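Local structure of nicotinate phosphoribosyltransferase (Vibrio cholerae, 4HL7) at residues A[4-9]-A[151-156]; A[27-32]-A[256-261]; A[83-88]-A[260-265]; A[146-151]-A[360-365]. The protein probably catalyses the ATP-driven synthesis of nicotinate ribonucleotide from nicotinate and phosphoribosyl diphosphate, a step of NAD biosynthesis. One frame throughout, in Å; residues are numbered along the deposited sequence.

Interaction 1: A[4-9]-A[151-156]; sequences NPRLFS and VPADLP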
loop_
_atom_site.group_PDB
_atom_site.type_symbol
_atom_site.label_atom_id
_atom_site.label_comp_id
_atom_site.label_asym_id
_atom_site.label_seq_id
_atom_site.Cartn_x
_atom_site.Cartn_y
_atom_site.Cartn_z
ATOM N N ASN A 4 27.284 -5.170 4.775
ATOM C CA ASN A 4 27.676 -5.406 3.378
ATOM C C ASN A 4 27.040 -4.349 2.469
ATOM O O ASN A 4 25.821 -4.307 2.363
ATOM C CB ASN A 4 27.167 -6.797 2.974
ATOM C CG ASN A 4 27.632 -7.236 1.598
ATOM O OD1 ASN A 4 27.844 -6.418 0.699
ATOM N ND2 ASN A 4 27.769 -8.560 1.416
ATOM N N PRO A 5 27.872 -3.497 1.814
ATOM C CA PRO A 5 27.354 -2.379 0.983
ATOM C C PRO A 5 26.594 -2.824 -0.281
ATOM O O PRO A 5 25.870 -2.021 -0.875
ATOM C CB PRO A 5 28.623 -1.572 0.627
ATOM C CG PRO A 5 29.759 -2.553 0.747
ATOM C CD PRO A 5 29.361 -3.600 1.767
ATOM N N ARG A 6 26.702 -4.098 -0.659
ATOM C CA ARG A 6 25.894 -4.629 -1.761
ATOM C C ARG A 6 24.482 -5.062 -1.321
ATOM O O ARG A 6 23.601 -5.170 -2.131
ATOM C CB ARG A 6 26.619 -5.761 -2.489
ATOM C CG ARG A 6 28.053 -5.442 -2.930
ATOM C CD ARG A 6 28.441 -6.281 -4.144
ATOM N NE ARG A 6 27.229 -6.644 -4.886
ATOM C CZ ARG A 6 27.020 -7.825 -5.460
ATOM N NH1 ARG A 6 27.946 -8.762 -5.398
ATOM N NH2 ARG A 6 25.876 -8.073 -6.084
ATOM N N LEU A 7 24.286 -5.276 -0.023
ATOM C CA LEU A 7 22.976 -5.600 0.513
ATOM C C LEU A 7 22.301 -4.352 1.091
ATOM O O LEU A 7 21.064 -4.232 1.037
ATOM C CB LEU A 7 23.093 -6.637 1.628
ATOM C CG LEU A 7 22.795 -8.134 1.468
ATOM C CD1 LEU A 7 22.734 -8.775 2.847
ATOM C CD2 LEU A 7 21.511 -8.409 0.703
ATOM N N PHE A 8 23.100 -3.456 1.684
ATOM C CA PHE A 8 22.554 -2.303 2.410
ATOM C C PHE A 8 23.297 -1.037 2.005
ATOM O O PHE A 8 24.535 -1.008 2.087
ATOM C CB PHE A 8 22.721 -2.495 3.900
ATOM C CG PHE A 8 22.087 -3.732 4.430
ATOM C CD1 PHE A 8 22.880 -4.766 4.928
ATOM C CD2 PHE A 8 20.694 -3.871 4.438
ATOM C CE1 PHE A 8 22.302 -5.938 5.438
ATOM C CE2 PHE A 8 20.099 -5.023 4.957
ATOM C CZ PHE A 8 20.921 -6.071 5.440
ATOM N N SER A 9 22.567 -0.000 1.554
ATOM C CA SER A 9 23.215 1.313 1.350
ATOM C C SER A 9 23.420 2.021 2.700
ATOM O O SER A 9 22.842 1.589 3.740
ATOM C CB SER A 9 22.372 2.198 0.419
ATOM O OG SER A 9 20.986 2.229 0.832
ATOM N N VAL A 151 23.173 -12.704 4.525
ATOM C CA VAL A 151 22.622 -13.130 3.237
ATOM C C VAL A 151 23.648 -12.836 2.134
ATOM O O VAL A 151 24.150 -11.745 2.071
ATOM C CB VAL A 151 21.290 -12.414 2.928
ATOM C CG1 VAL A 151 20.842 -12.685 1.499
ATOM C CG2 VAL A 151 20.242 -12.841 3.940
ATOM N N PRO A 152 23.944 -13.811 1.253
ATOM C CA PRO A 152 24.869 -13.489 0.138
ATOM C C PRO A 152 24.370 -12.297 -0.710
ATOM O O PRO A 152 23.227 -12.287 -1.177
ATOM C CB PRO A 152 24.861 -14.761 -0.708
ATOM C CG PRO A 152 24.375 -15.826 0.217
ATOM C CD PRO A 152 23.345 -15.144 1.089
ATOM N N ALA A 153 25.238 -11.316 -0.938
ATOM C CA ALA A 153 24.759 -10.073 -1.556
ATOM C C ALA A 153 24.208 -10.279 -2.982
ATOM O O ALA A 153 23.341 -9.547 -3.403
ATOM C CB ALA A 153 25.823 -8.981 -1.512
ATOM N N ASP A 154 24.662 -11.315 -3.686
ATOM C CA ASP A 154 24.110 -11.547 -5.012
ATOM C C ASP A 154 22.842 -12.409 -5.051
ATOM O O ASP A 154 22.275 -12.603 -6.102
ATOM C CB ASP A 154 25.171 -12.108 -5.959
ATOM C CG ASP A 154 25.852 -13.349 -5.417
ATOM O OD1 ASP A 154 25.243 -14.091 -4.608
ATOM O OD2 ASP A 154 27.012 -13.589 -5.816
ATOM N N LEU A 155 22.418 -12.930 -3.907
ATOM C CA LEU A 155 21.213 -13.793 -3.872
ATOM C C LEU A 155 19.920 -13.135 -4.355
ATOM O O LEU A 155 19.215 -13.715 -5.150
ATOM C CB LEU A 155 21.002 -14.409 -2.485
ATOM C CG LEU A 155 19.838 -15.417 -2.400
ATOM C CD1 LEU A 155 20.024 -16.586 -3.381
ATOM C CD2 LEU A 155 19.768 -15.961 -0.994
ATOM N N PRO A 156 19.585 -11.907 -3.865
ATOM C CA PRO A 156 18.305 -11.381 -4.288
ATOM C C PRO A 156 18.213 -11.248 -5.805
ATOM O O PRO A 156 17.179 -11.596 -6.388
ATOM C CB PRO A 156 18.223 -9.993 -3.590
ATOM C CG PRO A 156 19.188 -10.102 -2.448
ATOM C CD PRO A 156 20.265 -11.045 -2.885
HETATM O O HOH W 1 26.076 -10.205 3.184
HETATM O O HOH W 2 28.070 -11.457 0.073
HETATM O O HOH W 3 21.945 -7.355 -2.485
#

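Interaction 2: A[27-32]-A[256-261]; sequences MQAIHH and LTAFDG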
loop_
_atom_site.group_PDB
_atom_site.type_symbol
_atom_site.label_atom_id
_atom_site.label_comp_id
_atom_site.label_asym_id
_atom_site.label_seq_id
_atom_site.Cartn_x
_atom_site.Cartn_y
_atom_site.Cartn_z
HETATM N N MSE A 27 -1.915 13.069 0.494
HETATM C CA MSE A 27 -1.624 14.250 1.341
HETATM C C MSE A 27 -2.137 15.533 0.717
HETATM O O MSE A 27 -2.608 16.453 1.418
HETATM C CB MSE A 27 -0.099 14.326 1.544
HETATM C CG MSE A 27 0.230 15.447 2.562
HETATM SE SE MSE A 27 2.206 15.452 2.698
HETATM C CE MSE A 27 2.587 16.957 3.893
ATOM N N GLN A 28 -2.029 15.656 -0.602
ATOM C CA GLN A 28 -2.655 16.812 -1.266
ATOM C C GLN A 28 -4.136 16.884 -1.047
ATOM O O GLN A 28 -4.691 18.003 -0.797
ATOM C CB GLN A 28 -2.337 16.938 -2.773
ATOM C CG GLN A 28 -3.313 17.957 -3.416
ATOM C CD GLN A 28 -2.880 18.406 -4.752
ATOM O OE1 GLN A 28 -1.779 18.956 -4.907
ATOM N NE2 GLN A 28 -3.707 18.148 -5.757
ATOM N N ALA A 29 -4.838 15.748 -1.147
ATOM C CA ALA A 29 -6.299 15.799 -1.022
ATOM C C ALA A 29 -6.698 16.147 0.406
ATOM O O ALA A 29 -7.635 16.907 0.673
ATOM C CB ALA A 29 -6.941 14.456 -1.428
ATOM N N ILE A 30 -5.918 15.647 1.341
ATOM C CA ILE A 30 -6.171 15.901 2.805
ATOM C C ILE A 30 -5.822 17.383 3.087
ATOM O O ILE A 30 -6.561 18.092 3.832
ATOM C CB ILE A 30 -5.295 14.968 3.681
ATOM C CG1 ILE A 30 -5.800 13.525 3.510
ATOM C CG2 ILE A 30 -5.369 15.352 5.195
ATOM C CD1 ILE A 30 -4.732 12.498 3.894
ATOM N N HIS A 31 -4.740 17.860 2.502
ATOM C CA HIS A 31 -4.333 19.301 2.623
ATOM C C HIS A 31 -5.480 20.201 2.176
ATOM O O HIS A 31 -5.797 21.202 2.827
ATOM C CB HIS A 31 -3.042 19.521 1.801
ATOM C CG HIS A 31 -2.686 20.935 1.537
ATOM N ND1 HIS A 31 -1.871 21.645 2.353
ATOM C CD2 HIS A 31 -2.975 21.769 0.441
ATOM C CE1 HIS A 31 -1.679 22.881 1.834
ATOM N NE2 HIS A 31 -2.353 22.952 0.667
ATOM N N HIS A 32 -6.111 19.816 1.082
ATOM C CA HIS A 32 -7.149 20.625 0.479
ATOM C C HIS A 32 -8.429 20.601 1.269
ATOM O O HIS A 32 -9.006 21.679 1.564
ATOM C CB HIS A 32 -7.389 20.129 -0.962
ATOM C CG HIS A 32 -8.339 21.006 -1.725
ATOM N ND1 HIS A 32 -7.941 22.161 -2.326
ATOM C CD2 HIS A 32 -9.716 20.899 -1.924
ATOM C CE1 HIS A 32 -9.011 22.751 -2.897
ATOM N NE2 HIS A 32 -10.106 21.992 -2.626
ATOM N N LEU A 256 -12.013 12.858 -6.889
ATOM C CA LEU A 256 -12.157 13.540 -8.183
ATOM C C LEU A 256 -12.115 15.085 -8.063
ATOM O O LEU A 256 -11.614 15.753 -8.940
ATOM C CB LEU A 256 -13.467 13.127 -8.832
ATOM C CG LEU A 256 -13.511 11.601 -9.159
ATOM C CD1 LEU A 256 -14.885 11.258 -9.786
ATOM C CD2 LEU A 256 -12.336 11.001 -9.994
ATOM N N THR A 257 -12.601 15.635 -6.957
ATOM C CA THR A 257 -12.620 17.123 -6.810
ATOM C C THR A 257 -11.348 17.659 -6.153
ATOM O O THR A 257 -11.173 18.878 -6.049
ATOM C CB THR A 257 -13.863 17.605 -6.083
ATOM O OG1 THR A 257 -14.010 16.908 -4.877
ATOM C CG2 THR A 257 -15.117 17.325 -6.951
ATOM N N ALA A 258 -10.490 16.738 -5.707
ATOM C CA ALA A 258 -9.167 17.086 -5.128
ATOM C C ALA A 258 -8.127 17.410 -6.196
ATOM O O ALA A 258 -7.152 18.068 -5.903
ATOM C CB ALA A 258 -8.690 15.939 -4.261
ATOM N N PHE A 259 -8.332 16.929 -7.428
ATOM C CA PHE A 259 -7.302 17.022 -8.512
ATOM C C PHE A 259 -7.999 17.272 -9.843
ATOM O O PHE A 259 -9.118 16.762 -10.040
ATOM C CB PHE A 259 -6.538 15.700 -8.679
ATOM C CG PHE A 259 -5.977 15.096 -7.377
ATOM C CD1 PHE A 259 -4.686 15.424 -6.935
ATOM C CD2 PHE A 259 -6.688 14.114 -6.667
ATOM C CE1 PHE A 259 -4.170 14.820 -5.756
ATOM C CE2 PHE A 259 -6.177 13.488 -5.518
ATOM C CZ PHE A 259 -4.910 13.871 -5.038
ATOM N N ASP A 260 -7.336 17.959 -10.792
ATOM C CA ASP A 260 -7.929 18.043 -12.173
ATOM C C ASP A 260 -8.071 16.679 -12.869
ATOM O O ASP A 260 -9.096 16.387 -13.484
ATOM C CB ASP A 260 -7.074 18.923 -13.092
ATOM C CG ASP A 260 -7.111 20.371 -12.702
ATOM O OD1 ASP A 260 -8.024 20.713 -11.967
ATOM O OD2 ASP A 260 -6.234 21.169 -13.163
ATOM N N GLY A 261 -7.007 15.867 -12.804
ATOM C CA GLY A 261 -6.913 14.674 -13.629
ATOM C C GLY A 261 -6.024 13.582 -13.059
ATOM O O GLY A 261 -5.557 12.750 -13.821
#

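Interaction 3: A[83-88]-A[260-265]; sequences PHLKAT and DGMLAI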
loop_
_atom_site.group_PDB
_atom_site.type_symbol
_atom_site.label_atom_id
_atom_site.label_comp_id
_atom_site.label_asym_id
_atom_site.label_seq_id
_atom_site.Cartn_x
_atom_site.Cartn_y
_atom_site.Cartn_z
ATOM N N PRO A 83 2.008 16.311 -12.342
ATOM C CA PRO A 83 1.358 17.561 -12.741
ATOM C C PRO A 83 -0.024 17.809 -12.116
ATOM O O PRO A 83 -0.496 18.946 -12.109
ATOM C CB PRO A 83 1.244 17.427 -14.285
ATOM C CG PRO A 83 1.233 15.978 -14.528
ATOM C CD PRO A 83 2.116 15.338 -13.467
ATOM N N HIS A 84 -0.643 16.768 -11.576
ATOM C CA HIS A 84 -1.921 16.942 -10.870
ATOM C C HIS A 84 -1.816 17.393 -9.431
ATOM O O HIS A 84 -2.822 17.699 -8.818
ATOM C CB HIS A 84 -2.850 15.724 -11.076
ATOM C CG HIS A 84 -3.265 15.595 -12.517
ATOM N ND1 HIS A 84 -4.030 16.527 -13.119
ATOM C CD2 HIS A 84 -2.842 14.724 -13.510
ATOM C CE1 HIS A 84 -4.130 16.228 -14.439
ATOM N NE2 HIS A 84 -3.407 15.127 -14.672
ATOM N N LEU A 85 -0.579 17.453 -8.904
ATOM C CA LEU A 85 -0.312 18.144 -7.641
ATOM C C LEU A 85 -0.373 19.692 -7.800
ATOM O O LEU A 85 0.180 20.233 -8.727
ATOM C CB LEU A 85 1.047 17.693 -7.064
ATOM C CG LEU A 85 1.037 16.156 -6.726
ATOM C CD1 LEU A 85 2.390 15.793 -6.115
ATOM C CD2 LEU A 85 -0.085 15.771 -5.804
ATOM N N LYS A 86 -1.081 20.356 -6.903
ATOM C CA LYS A 86 -1.320 21.795 -7.048
ATOM C C LYS A 86 -0.022 22.538 -6.656
ATOM O O LYS A 86 0.672 22.126 -5.715
ATOM C CB LYS A 86 -2.481 22.237 -6.183
ATOM C CG LYS A 86 -3.863 21.718 -6.608
ATOM C CD LYS A 86 -4.849 22.018 -5.499
ATOM C CE LYS A 86 -6.317 22.001 -5.965
ATOM N NZ LYS A 86 -6.677 20.703 -6.567
ATOM N N ALA A 87 0.344 23.576 -7.420
ATOM C CA ALA A 87 1.502 24.426 -7.066
ATOM C C ALA A 87 1.474 24.927 -5.587
ATOM O O ALA A 87 2.543 25.026 -4.938
ATOM C CB ALA A 87 1.578 25.608 -8.023
ATOM N N THR A 88 0.303 25.324 -5.091
ATOM C CA THR A 88 0.159 25.780 -3.703
ATOM C C THR A 88 0.518 24.675 -2.720
ATOM O O THR A 88 1.205 24.928 -1.707
ATOM C CB THR A 88 -1.244 26.325 -3.340
ATOM O OG1 THR A 88 -2.261 25.385 -3.722
ATOM C CG2 THR A 88 -1.481 27.707 -4.047
ATOM N N ASP A 260 -7.336 17.959 -10.792
ATOM C CA ASP A 260 -7.929 18.043 -12.173
ATOM C C ASP A 260 -8.071 16.679 -12.869
ATOM O O ASP A 260 -9.096 16.387 -13.484
ATOM C CB ASP A 260 -7.074 18.923 -13.092
ATOM C CG ASP A 260 -7.111 20.371 -12.702
ATOM O OD1 ASP A 260 -8.024 20.713 -11.967
ATOM O OD2 ASP A 260 -6.234 21.169 -13.163
ATOM N N GLY A 261 -7.007 15.867 -12.804
ATOM C CA GLY A 261 -6.913 14.674 -13.629
ATOM C C GLY A 261 -6.024 13.582 -13.059
ATOM O O GLY A 261 -5.557 12.750 -13.821
HETATM N N MSE A 262 -5.791 13.596 -11.728
HETATM C CA MSE A 262 -4.983 12.539 -11.068
HETATM C C MSE A 262 -5.524 11.169 -11.436
HETATM O O MSE A 262 -6.745 10.944 -11.421
HETATM C CB MSE A 262 -4.986 12.757 -9.544
HETATM C CG MSE A 262 -4.354 11.678 -8.621
HETATM SE SE MSE A 262 -2.425 11.736 -9.054
HETATM C CE MSE A 262 -1.813 13.481 -8.217
ATOM N N LEU A 263 -4.615 10.228 -11.719
ATOM C CA LEU A 263 -5.031 8.790 -11.799
ATOM C C LEU A 263 -6.014 8.416 -10.670
ATOM O O LEU A 263 -5.816 8.732 -9.481
ATOM C CB LEU A 263 -3.823 7.879 -11.822
ATOM C CG LEU A 263 -4.057 6.351 -11.950
ATOM C CD1 LEU A 263 -4.523 6.058 -13.379
ATOM C CD2 LEU A 263 -2.758 5.634 -11.629
ATOM N N ALA A 264 -7.101 7.765 -11.056
ATOM C CA ALA A 264 -8.137 7.419 -10.133
ATOM C C ALA A 264 -8.411 5.945 -10.226
ATOM O O ALA A 264 -9.139 5.481 -11.152
ATOM C CB ALA A 264 -9.385 8.208 -10.426
ATOM N N ILE A 265 -7.770 5.192 -9.352
ATOM C CA ILE A 265 -8.028 3.743 -9.275
ATOM C C ILE A 265 -8.536 3.454 -7.875
ATOM O O ILE A 265 -7.782 3.600 -6.924
ATOM C CB ILE A 265 -6.730 2.911 -9.527
ATOM C CG1 ILE A 265 -6.187 3.136 -10.952
ATOM C CG2 ILE A 265 -6.989 1.395 -9.297
ATOM C CD1 ILE A 265 -7.107 2.620 -12.070
HETATM O O HOH W 4 -3.566 19.759 -13.165
HETATM O O HOH W 5 -4.864 19.015 -9.904
#

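Interaction 4: A[146-151]-A[360-365]; sequences QRWAEV and WRNAAG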
loop_
_atom_site.group_PDB
_atom_site.type_symbol
_atom_site.label_atom_id
_atom_site.label_comp_id
_atom_site.label_asym_id
_atom_site.label_seq_id
_atom_site.Cartn_x
_atom_site.Cartn_y
_atom_site.Cartn_z
ATOM N N GLN A 146 19.923 -6.399 11.219
ATOM C CA GLN A 146 20.231 -6.967 12.527
ATOM C C GLN A 146 20.252 -8.487 12.513
ATOM O O GLN A 146 21.104 -9.120 13.187
ATOM C CB GLN A 146 19.304 -6.450 13.590
ATOM C CG GLN A 146 19.928 -5.253 14.263
ATOM C CD GLN A 146 19.080 -4.621 15.331
ATOM O OE1 GLN A 146 19.070 -3.408 15.438
ATOM N NE2 GLN A 146 18.412 -5.433 16.172
ATOM N N ARG A 147 19.368 -9.065 11.703
ATOM C CA ARG A 147 19.110 -10.514 11.752
ATOM C C ARG A 147 19.459 -11.290 10.489
ATOM O O ARG A 147 19.587 -12.517 10.543
ATOM C CB ARG A 147 17.688 -10.761 12.205
ATOM C CG ARG A 147 17.484 -10.263 13.623
ATOM C CD ARG A 147 16.033 -10.217 14.014
ATOM N NE ARG A 147 15.878 -9.794 15.418
ATOM C CZ ARG A 147 14.734 -9.880 16.085
ATOM N NH1 ARG A 147 14.654 -9.478 17.347
ATOM N NH2 ARG A 147 13.662 -10.364 15.491
ATOM N N TRP A 148 19.667 -10.604 9.357
ATOM C CA TRP A 148 19.894 -11.282 8.086
ATOM C C TRP A 148 21.022 -10.681 7.350
ATOM O O TRP A 148 21.027 -10.615 6.134
ATOM C CB TRP A 148 18.603 -11.288 7.243
ATOM C CG TRP A 148 17.571 -12.130 7.936
ATOM C CD1 TRP A 148 16.606 -11.736 8.879
ATOM C CD2 TRP A 148 17.456 -13.591 7.854
ATOM N NE1 TRP A 148 15.911 -12.823 9.334
ATOM C CE2 TRP A 148 16.390 -13.972 8.767
ATOM C CE3 TRP A 148 18.097 -14.583 7.085
ATOM C CZ2 TRP A 148 15.959 -15.283 8.882
ATOM C CZ3 TRP A 148 17.692 -15.923 7.248
ATOM C CH2 TRP A 148 16.657 -16.259 8.142
ATOM N N ALA A 149 21.996 -10.194 8.105
ATOM C CA ALA A 149 23.108 -9.439 7.557
ATOM C C ALA A 149 24.035 -10.331 6.719
ATOM O O ALA A 149 24.703 -9.860 5.797
ATOM C CB ALA A 149 23.861 -8.734 8.695
ATOM N N GLU A 150 24.011 -11.637 6.963
ATOM C CA GLU A 150 24.934 -12.540 6.240
ATOM C C GLU A 150 24.380 -13.107 4.896
ATOM O O GLU A 150 25.055 -13.895 4.185
ATOM C CB GLU A 150 25.495 -13.625 7.200
ATOM C CG GLU A 150 24.468 -14.637 7.753
ATOM C CD GLU A 150 23.151 -14.037 8.321
ATOM O OE1 GLU A 150 23.161 -12.974 9.015
ATOM O OE2 GLU A 150 22.086 -14.651 8.088
ATOM N N VAL A 151 23.173 -12.704 4.525
ATOM C CA VAL A 151 22.622 -13.130 3.237
ATOM C C VAL A 151 23.648 -12.836 2.134
ATOM O O VAL A 151 24.150 -11.745 2.071
ATOM C CB VAL A 151 21.290 -12.414 2.928
ATOM C CG1 VAL A 151 20.842 -12.685 1.499
ATOM C CG2 VAL A 151 20.242 -12.841 3.940
ATOM N N TRP A 360 15.864 -19.114 1.414
ATOM C CA TRP A 360 17.239 -19.206 1.849
ATOM C C TRP A 360 17.363 -19.512 3.339
ATOM O O TRP A 360 16.743 -18.868 4.137
ATOM C CB TRP A 360 17.973 -17.905 1.534
ATOM C CG TRP A 360 19.452 -18.034 1.847
ATOM C CD1 TRP A 360 20.413 -18.705 1.110
ATOM C CD2 TRP A 360 20.168 -17.469 2.998
ATOM N NE1 TRP A 360 21.661 -18.607 1.722
ATOM C CE2 TRP A 360 21.573 -17.834 2.836
ATOM C CE3 TRP A 360 19.796 -16.703 4.080
ATOM C CZ2 TRP A 360 22.533 -17.476 3.756
ATOM C CZ3 TRP A 360 20.771 -16.314 4.989
ATOM C CH2 TRP A 360 22.108 -16.696 4.832
ATOM N N ARG A 361 18.177 -20.493 3.717
ATOM C CA ARG A 361 18.325 -20.824 5.143
ATOM C C ARG A 361 19.589 -20.161 5.663
ATOM O O ARG A 361 20.660 -20.249 5.008
ATOM C CB ARG A 361 18.464 -22.356 5.362
ATOM C CG ARG A 361 17.198 -23.168 5.129
ATOM C CD ARG A 361 17.383 -24.692 5.360
ATOM N NE ARG A 361 16.092 -25.351 5.104
ATOM C CZ ARG A 361 15.055 -25.381 5.973
ATOM N NH1 ARG A 361 15.172 -24.872 7.201
ATOM N NH2 ARG A 361 13.901 -25.943 5.623
ATOM N N ASN A 362 19.521 -19.600 6.873
ATOM C CA ASN A 362 20.727 -19.097 7.508
ATOM C C ASN A 362 21.589 -20.244 8.039
ATOM O O ASN A 362 21.225 -21.428 7.873
ATOM C CB ASN A 362 20.387 -18.066 8.600
ATOM C CG ASN A 362 19.738 -18.694 9.831
ATOM O OD1 ASN A 362 19.742 -19.932 10.018
ATOM N ND2 ASN A 362 19.200 -17.842 10.696
ATOM N N ALA A 363 22.720 -19.917 8.668
ATOM C CA ALA A 363 23.687 -20.930 9.079
ATOM C C ALA A 363 23.066 -21.878 10.111
ATOM O O ALA A 363 23.506 -23.018 10.256
ATOM C CB ALA A 363 24.948 -20.287 9.652
ATOM N N ALA A 364 22.066 -21.395 10.838
ATOM C CA ALA A 364 21.415 -22.233 11.835
ATOM C C ALA A 364 20.271 -23.044 11.212
ATOM O O ALA A 364 19.691 -23.906 11.875
ATOM C CB ALA A 364 20.934 -21.408 13.028
ATOM N N GLY A 365 19.979 -22.789 9.941
ATOM C CA GLY A 365 19.078 -23.635 9.159
ATOM C C GLY A 365 17.682 -23.097 9.132
ATOM O O GLY A 365 16.736 -23.785 8.715
HETATM O O HOH W 6 20.036 -15.230 9.871
#

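Interaction 1: A[4-9]-A[151-156]
Asn-4 reaches Ala-153 with the nitrogen end of its amide, ND2 lying 3.5 Å from Ala-153 CB. CG stands anti to the backbone N (chi1 -174°), which puts CG on the side of the 151-156 segment. ND2 donates to a water that itself donates to Val-151 O, and weakly to a second water that also accepts from Ala-153 N. Asn-4 OD1 turns back and accepts from Arg-6 N at 2.9 Å, with an N-H...O angle of 153°: an Asx turn. Asn-4 O takes the backbone N-H of both Leu-7 and Phe-8. The curled N-terminal segment thus packs on the connection between helices 131-147 and 155-174, where Pro-152 to Leu-155 form a type I turn. Arg-6 sets its CB 3.5 Å from Ala-153 CB. A bend at chi3 (26°) swings NE round, and one guanidinium face has Ala-153 CB over its centre, 4.2 Å above the plane. The carboxylate of Asp-154 stays apart, Arg-6 NH1 being 4.9 Å from Asp-154 OD2, while a water donates to both Arg-6 O and Ala-153 O. Leu-7 crosses Val-151 at about a right angle, its CD1 3.4 Å from Val-151 O and 3.9 Å from Val-151 CB. The other branch, Leu-7 CD2, touches Pro-156 CG at 4.3 Å, and Phe-190 also packs on this buried side chain.

Interaction 2: A[27-32]-A[256-261]
Gln-28 has CG anti to its backbone N (chi1 166°) and an extended chain beyond, while Phe-259 holds CG beside its own N (chi1 -50°); the two side chains run alongside each other with opposite headings. The amide lies near the ring at a plane angle of 26°, approaching obliquely, with Gln-28 NE2 3.1 Å from Phe-259 CD1. Closer to the helix, Gln-28 CG lies 4.0 Å from Phe-259 CE1. Beside this pair Ala-29 CB meets Ala-258 CB at 3.6 Å, and Ala-29 CB borders the far end of the ring, 4.2 Å from Phe-259 CZ. The alanines meet where helix 21-33, in the N-terminal family region, comes close to helix 247-258 of the C-terminal α/β part, consistent with their small side chains. Trp-255 meets the ring of Phe-259, and Phe-33 packs on Ala-258. Gln-28 NE2 makes a weak hydrogen bond to Ala-258 O at 3.4 Å; firmer partners are His-84 O for NE2 and Lys-86 N for OE1. Ala-258 O accepts from Lys-86 NZ. Both ends of the buried amide are therefore satisfied chiefly by the 84-86 backbone, and the direct contact with 258-259 rests mainly on van der Waals packing.

Interaction 3: A[83-88]-A[260-265]
His-84 lays its imidazole flat against the backbone of Gly-261 and Met-262. At the root, His-84 CB touches CE of the selenomethionine Met-262 at 3.8 Å. A chi1 of -65° sets His-84 CG beside the backbone N, 3.3 Å from Met-262 N. On one branch His-84 ND1 lies 3.1 Å from Gly-261 N, with Asp-260 CB at the ring edge; beyond it His-84 CE1 is 3.3 Å from Gly-261 CA. On the other, CD2 and NE2 lie beneath the Gly-261 carbonyl, whose carbon is centred 3.3 Å above the ring. Gly-261 CA makes a CH-pi contact, 3.5 Å from the ring centroid; having no CB, this residue can come so close. Met-262 bends at chi2 and chi3, and its CE packs on Leu-85 CD2 at 3.7 Å. The contact joins the turn before helix 87-93 to the loop leading from helix 247-258 into strand 265-267. One water donates to His-84 O at 2.7 Å and accepts from Asp-260 N; another donates to Asp-260 OD2 and, weakly, to Pro-83 O. Direct contact is thus van der Waals and CH-pi packing over an imidazole face, with methyl packing beside it; water carries much of the polar linkage.

Interaction 4: A[146-151]-A[360-365]
Trp-148 to Val-151 and Asn-362 to Gly-365 each form a type I turn, and their backbones stay apart, the nearest CA atoms being those of Val-151 and Asn-362 at 7.6 Å, so that side chains make most of the contact. The first turn follows helix 131-147; the second belongs to the loop between helix 351-354 and strand 372-380. The two indoles meet rim to rim, Trp-148 CE3 lying 3.8 Å from Trp-360 CZ3, each atom at the edge of the other ring and near its plane. Over one face of the six-membered ring of Trp-360, Val-151 CA makes a CH-pi contact, 4.3 Å from the centroid, while Val-151 CG2 touches Trp-360 CZ3 at 3.7 Å. Glu-150, bent at chi2, brings OE2 in the plane of the same ring to its edge, 3.8 Å from Trp-360 CZ3, where the slightly positive aryl hydrogens probably suit a carboxylate oxygen. Asn-362 CB packs on Trp-148 CZ3 at 3.7 Å, and its amide is turned only 22° from that indole. Asn-362 OD1 bonds to Val-366 N, and Tyr-368 meets Trp-148 edge-to-face. One water accepts from Asn-362 ND2 and donates to Arg-147 O and Glu-150 OE2, its oxygen sitting over one face of the Trp-148 ring, offset toward the rim.

How the interactions relate
From the N terminus, interaction 1 closes the first loop, bringing residues 4-9 back to the connection between helices 131-147 and 155-174. Interaction 2 ties helix 21-33 to helix 247-258, and interaction 3 brings residues 83-88 to the following loop; it starts later in the chain and ends on the same stretch, sharing Asp-260 and Gly-261. Interaction 4 joins 146-151 to 360-365 and shares Val-151 with interaction 1, Trp-360 packing on Pro-152 and Leu-155. Interactions 1 and 4 cross each other and both cross interactions 2 and 3. Two clusters result, interactions 2 and 4 having centres about 44 Å apart on opposite sides of the chain's centre.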